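PDB 3C5O: UPF0311 protein RPA1785 from Rhodopseudomonas palustris, which is of unknown function but folds as a closed antiparallel beta-barrel of the UPF0311 (DUF3237) family and assembles as four chains. Local coordinates for residues Gly40-Gly45 against Ser49-Pro54; Tyr128-Leu131 against Leu135-Gly138. All blocks are in the same frame, centred on the assembly; numbering follows the deposited sequence.

Contact 1 of 2, residues Gly40-Gly45 against Ser49-Pro54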
loop_
_atom_site.group_PDB
_atom_site.type_symbol
_atom_site.label_atom_id
_atom_site.label_comp_id
_atom_site.label_asym_id
_atom_site.label_seq_id
_atom_site.Cartn_x
_atom_site.Cartn_y
_atom_site.Cartn_z
ATOM N N GLY B 40 -4.422 12.371 -20.469
ATOM C CA GLY B 40 -4.525 13.825 -20.308
ATOM C C GLY B 40 -5.803 14.165 -19.538
ATOM O O GLY B 40 -6.416 13.292 -18.910
ATOM N N GLY B 41 -6.210 15.422 -19.610
ATOM C CA GLY B 41 -7.363 15.927 -18.898
ATOM C C GLY B 41 -7.153 17.321 -18.349
ATOM O O GLY B 41 -6.175 18.006 -18.691
ATOM N N GLU B 42 -8.066 17.740 -17.480
ATOM C CA GLU B 42 -8.110 19.112 -16.994
ATOM C C GLU B 42 -8.525 19.087 -15.546
ATOM O O GLU B 42 -9.258 18.200 -15.121
ATOM C CB GLU B 42 -9.159 19.913 -17.767
ATOM C CG GLU B 42 -9.020 19.871 -19.280
ATOM C CD GLU B 42 -8.598 21.236 -19.855
ATOM O OE1 GLU B 42 -9.267 22.273 -19.554
ATOM O OE2 GLU B 42 -7.595 21.279 -20.619
ATOM N N VAL B 43 -8.067 20.072 -14.793
ATOM C CA VAL B 43 -8.517 20.272 -13.428
ATOM C C VAL B 43 -9.102 21.665 -13.306
ATOM O O VAL B 43 -8.502 22.642 -13.766
ATOM C CB VAL B 43 -7.366 20.094 -12.441
ATOM C CG1 VAL B 43 -7.807 20.404 -11.042
ATOM C CG2 VAL B 43 -6.846 18.656 -12.529
ATOM N N LYS B 44 -10.293 21.769 -12.723
ATOM C CA LYS B 44 -10.933 23.075 -12.623
ATOM C C LYS B 44 -11.863 23.227 -11.427
ATOM O O LYS B 44 -12.672 22.350 -11.098
ATOM C CB LYS B 44 -11.650 23.459 -13.925
ATOM C CG LYS B 44 -11.797 24.968 -14.073
ATOM C CD LYS B 44 -12.557 25.379 -15.324
ATOM C CE LYS B 44 -13.015 26.839 -15.215
ATOM N NZ LYS B 44 -13.697 27.333 -16.447
ATOM N N GLY B 45 -11.708 24.375 -10.788
ATOM C CA GLY B 45 -12.506 24.805 -9.654
ATOM C C GLY B 45 -12.150 26.257 -9.439
ATOM O O GLY B 45 -11.517 26.862 -10.306
ATOM N N SER B 49 -6.664 25.664 -11.636
ATOM C CA SER B 49 -6.832 25.380 -13.046
ATOM C C SER B 49 -5.605 24.648 -13.551
ATOM O O SER B 49 -4.505 25.199 -13.560
ATOM C CB SER B 49 -7.057 26.658 -13.839
ATOM O OG SER B 49 -6.851 26.412 -15.214
ATOM N N GLY B 50 -5.794 23.407 -13.966
ATOM C CA GLY B 50 -4.668 22.567 -14.298
ATOM C C GLY B 50 -4.889 21.677 -15.488
ATOM O O GLY B 50 -5.984 21.573 -16.015
ATOM N N GLN B 51 -3.820 21.035 -15.918
ATOM C CA GLN B 51 -3.864 20.123 -17.034
ATOM C C GLN B 51 -3.354 18.794 -16.474
ATOM O O GLN B 51 -2.329 18.772 -15.789
ATOM C CB GLN B 51 -2.933 20.664 -18.126
ATOM C CG GLN B 51 -3.421 20.564 -19.578
ATOM C CD GLN B 51 -4.762 21.257 -19.845
ATOM O OE1 GLN B 51 -5.094 22.297 -19.263
ATOM N NE2 GLN B 51 -5.543 20.662 -20.737
ATOM N N VAL B 52 -4.083 17.699 -16.715
ATOM C CA VAL B 52 -3.648 16.368 -16.286
ATOM C C VAL B 52 -2.534 16.005 -17.241
ATOM O O VAL B 52 -2.675 16.211 -18.463
ATOM C CB VAL B 52 -4.775 15.296 -16.327
ATOM C CG1 VAL B 52 -4.188 13.876 -16.079
ATOM C CG2 VAL B 52 -5.867 15.606 -15.312
ATOM N N LEU B 53 -1.425 15.506 -16.693
ATOM C CA LEU B 53 -0.253 15.193 -17.500
ATOM C C LEU B 53 -0.439 13.882 -18.271
ATOM O O LEU B 53 -1.188 13.003 -17.821
ATOM C CB LEU B 53 1.015 15.214 -16.641
ATOM C CG LEU B 53 1.370 16.571 -15.992
ATOM C CD1 LEU B 53 2.601 16.415 -15.077
ATOM C CD2 LEU B 53 1.609 17.701 -17.012
ATOM N N PRO B 54 0.184 13.773 -19.467
ATOM C CA PRO B 54 -0.020 12.649 -20.376
ATOM C C PRO B 54 0.593 11.319 -19.946
ATOM O O PRO B 54 1.271 10.664 -20.752
ATOM C CB PRO B 54 0.641 13.140 -21.674
ATOM C CG PRO B 54 1.676 14.099 -21.233
ATOM C CD PRO B 54 1.075 14.798 -20.060
HETATM O O HOH W 1 -3.638 17.204 -21.064
#
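G40 meets V52 backbone to backbone: its CA lies 3.5 Å from V52 O, and the methyl CG1 of V52 reaches over G40 O. At G41, V52 N donates to G41 O at 2.9 Å, coming from well above the carbonyl plane, while a water donates to V52 O and takes a weak bond from G41 N. V52 CG2 sits 3.7 Å from G41 C, where a side chain on G41 would collide with it. With CG1 anti to the V52 nitrogen, chi1 171° sets CG1 over the G40 carbonyl and CG2 against the G41-E42 peptide. Trimmed to an alanine here, the valine would lose CG1 and CG2, which would probably open a gap over the G40-G41 peptide and remove the methyl packed on V43 CG2. E42 comes next, lying beside Q51 on the exposed face, carboxylate and amide planes 76° apart; the modelled approach of their ends is too short to trust, and Q51 has a second conformer. V43 is joined to G50 by a straight pair of bonds, V43 N to G50 O at 2.8 Å and G50 N to V43 O at 2.8 Å. Its CG2 turns to V52 CG2, 4.2 Å away, on the buried face, where F13, I15, F76 and Y74 of the flanking strands also pack. K44 pairs with S49 near the hairpin end. The chemistry is that of an antiparallel hairpin in a barrel wall: backbone hydrogen bonds join the strands, G41 and G50 bring no side chain to the face where V43 and V52 pack, and E42 and Q51 lie on the other.

Contact 2 of 2, residues Tyr128-Leu131 against Leu135-Gly138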
loop_
_atom_site.group_PDB
_atom_site.type_symbol
_atom_site.label_atom_id
_atom_site.label_comp_id
_atom_site.label_asym_id
_atom_site.label_seq_id
_atom_site.Cartn_x
_atom_site.Cartn_y
_atom_site.Cartn_z
ATOM N N TYR B 128 -0.712 25.330 -2.872
ATOM C CA TYR B 128 -1.517 24.110 -2.941
ATOM C C TYR B 128 -1.197 23.150 -1.813
ATOM O O TYR B 128 -1.596 21.994 -1.832
ATOM C CB TYR B 128 -1.357 23.430 -4.312
ATOM C CG TYR B 128 -1.799 24.339 -5.426
ATOM C CD1 TYR B 128 -0.886 25.177 -6.077
ATOM C CD2 TYR B 128 -3.134 24.427 -5.778
ATOM C CE1 TYR B 128 -1.296 26.031 -7.085
ATOM C CE2 TYR B 128 -3.549 25.292 -6.773
ATOM C CZ TYR B 128 -2.628 26.082 -7.428
ATOM O OH TYR B 128 -3.056 26.935 -8.428
ATOM N N GLN B 129 -0.482 23.667 -0.833
ATOM C CA GLN B 129 -0.125 22.958 0.383
ATOM C C GLN B 129 -1.357 22.384 1.074
ATOM O O GLN B 129 -1.309 21.283 1.621
ATOM C CB GLN B 129 0.597 23.944 1.326
ATOM C CG GLN B 129 1.892 23.465 1.966
ATOM C CD GLN B 129 2.959 23.032 0.962
ATOM O OE1 GLN B 129 2.681 22.257 0.054
ATOM N NE2 GLN B 129 4.214 23.529 1.147
ATOM N N TRP B 130 -2.457 23.130 1.038
ATOM C CA TRP B 130 -3.718 22.681 1.640
ATOM C C TRP B 130 -4.200 21.325 1.105
ATOM O O TRP B 130 -4.962 20.646 1.775
ATOM C CB TRP B 130 -4.826 23.742 1.492
ATOM C CG TRP B 130 -5.252 24.039 0.052
ATOM C CD1 TRP B 130 -4.580 24.817 -0.856
ATOM C CD2 TRP B 130 -6.434 23.576 -0.622
ATOM N NE1 TRP B 130 -5.267 24.856 -2.046
ATOM C CE2 TRP B 130 -6.403 24.102 -1.932
ATOM C CE3 TRP B 130 -7.521 22.780 -0.243
ATOM C CZ2 TRP B 130 -7.409 23.856 -2.866
ATOM C CZ3 TRP B 130 -8.524 22.531 -1.185
ATOM C CH2 TRP B 130 -8.459 23.072 -2.476
ATOM N N LEU B 131 -3.766 20.947 -0.101
ATOM C CA LEU B 131 -4.189 19.687 -0.716
ATOM C C LEU B 131 -3.735 18.444 0.074
ATOM O O LEU B 131 -4.336 17.373 -0.041
ATOM C CB LEU B 131 -3.741 19.595 -2.184
ATOM C CG LEU B 131 -4.390 20.582 -3.172
ATOM C CD1 LEU B 131 -3.905 20.290 -4.573
ATOM C CD2 LEU B 131 -5.906 20.511 -3.137
ATOM N N LEU B 135 -8.641 15.558 4.093
ATOM C CA LEU B 135 -9.102 14.400 3.350
ATOM C C LEU B 135 -10.054 14.888 2.268
ATOM O O LEU B 135 -10.749 15.904 2.449
ATOM C CB LEU B 135 -9.844 13.468 4.287
ATOM C CG LEU B 135 -10.018 11.988 4.010
ATOM C CD1 LEU B 135 -8.775 11.298 4.444
ATOM C CD2 LEU B 135 -11.190 11.488 4.828
ATOM N N PHE B 136 -10.111 14.167 1.153
ATOM C CA PHE B 136 -11.015 14.531 0.077
ATOM C C PHE B 136 -11.793 13.305 -0.342
ATOM O O PHE B 136 -11.325 12.163 -0.196
ATOM C CB PHE B 136 -10.258 15.102 -1.126
ATOM C CG PHE B 136 -9.482 16.357 -0.829
ATOM C CD1 PHE B 136 -10.001 17.603 -1.140
ATOM C CD2 PHE B 136 -8.202 16.290 -0.283
ATOM C CE1 PHE B 136 -9.282 18.776 -0.863
ATOM C CE2 PHE B 136 -7.474 17.451 -0.015
ATOM C CZ PHE B 136 -8.018 18.700 -0.305
ATOM N N VAL B 137 -12.998 13.530 -0.851
ATOM C CA VAL B 137 -13.798 12.436 -1.405
ATOM C C VAL B 137 -14.174 12.820 -2.831
ATOM O O VAL B 137 -14.544 13.950 -3.098
ATOM C CB VAL B 137 -15.071 12.180 -0.565
ATOM C CG1 VAL B 137 -15.928 11.063 -1.168
ATOM C CG2 VAL B 137 -14.702 11.804 0.851
ATOM N N GLY B 138 -14.069 11.877 -3.756
ATOM C CA GLY B 138 -14.484 12.124 -5.132
ATOM C C GLY B 138 -15.772 11.420 -5.500
ATOM O O GLY B 138 -15.938 10.253 -5.183
#
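The rim of the F136 ring meets W130 and L131 where those two side chains pack on each other, touching both without a hydrogen bond. Its CB leaves the strand toward the 3-10 turn, and chi1 at -61°, with CG anti to the carbonyl carbon, carries the ring to W130 and L131, which it meets with its far edge. CE1 lies 3.8 Å from W130 CZ3, which sits in the plane of the phenyl ring. Seen from the indole, the approach is oblique, so this is a rim contact rather than a stack. On the other side of that edge, CE2 comes within 3.1 Å of L131 O, near the ring plane; a ring C-H directed at a carbonyl oxygen is likely to be mildly attractive. CZ, at the tip of the phenyl, is 4.0 Å from L131 CD2.

W130 takes the crowded position, CG between its backbone N and carbonyl carbon (chi1 65°), which brings the six-membered ring, through CZ3, to F136. L131 CD2 rests over one face of that indole, near its rim and 3.5 Å above the plane. One methyl of L131 therefore serves both aromatic rings, while the turn is closed by the hydrogen bond from L131 N to Y128 O at 3.0 Å.

The contact ties the loop after strand 114-122 to strand 136-142. F121 of the former strand meets F136 edge to face, and P119 and V151 also pack on F136. The turn itself packs against strands 114-122, 146-154 and 9-27: W130 lies on Q153 and F13, and L131 on F121 and F13.

Both contacts reach the same closed sheet, their centres 15 Å apart and their nearest atoms about 5 Å apart, without touching. What joins them is F13 of strand 9-27, which packs on V43 from contact 1 and on W130 and L131 from contact 2. A second route runs through neighbouring aspartates: D79 shares a backbone hydrogen bond with S49, and D80 OD1 is hydrogen-bonded to Y128 OH. Contact 1 is a hairpin ladder, contact 2 side-chain packing of a loop turn. They meet different copies: L53 touches T23 of the second subunit and L135 N hydrogen-bonds Y114 OH of the third. With the function unknown, neither contact can be assigned to an active site.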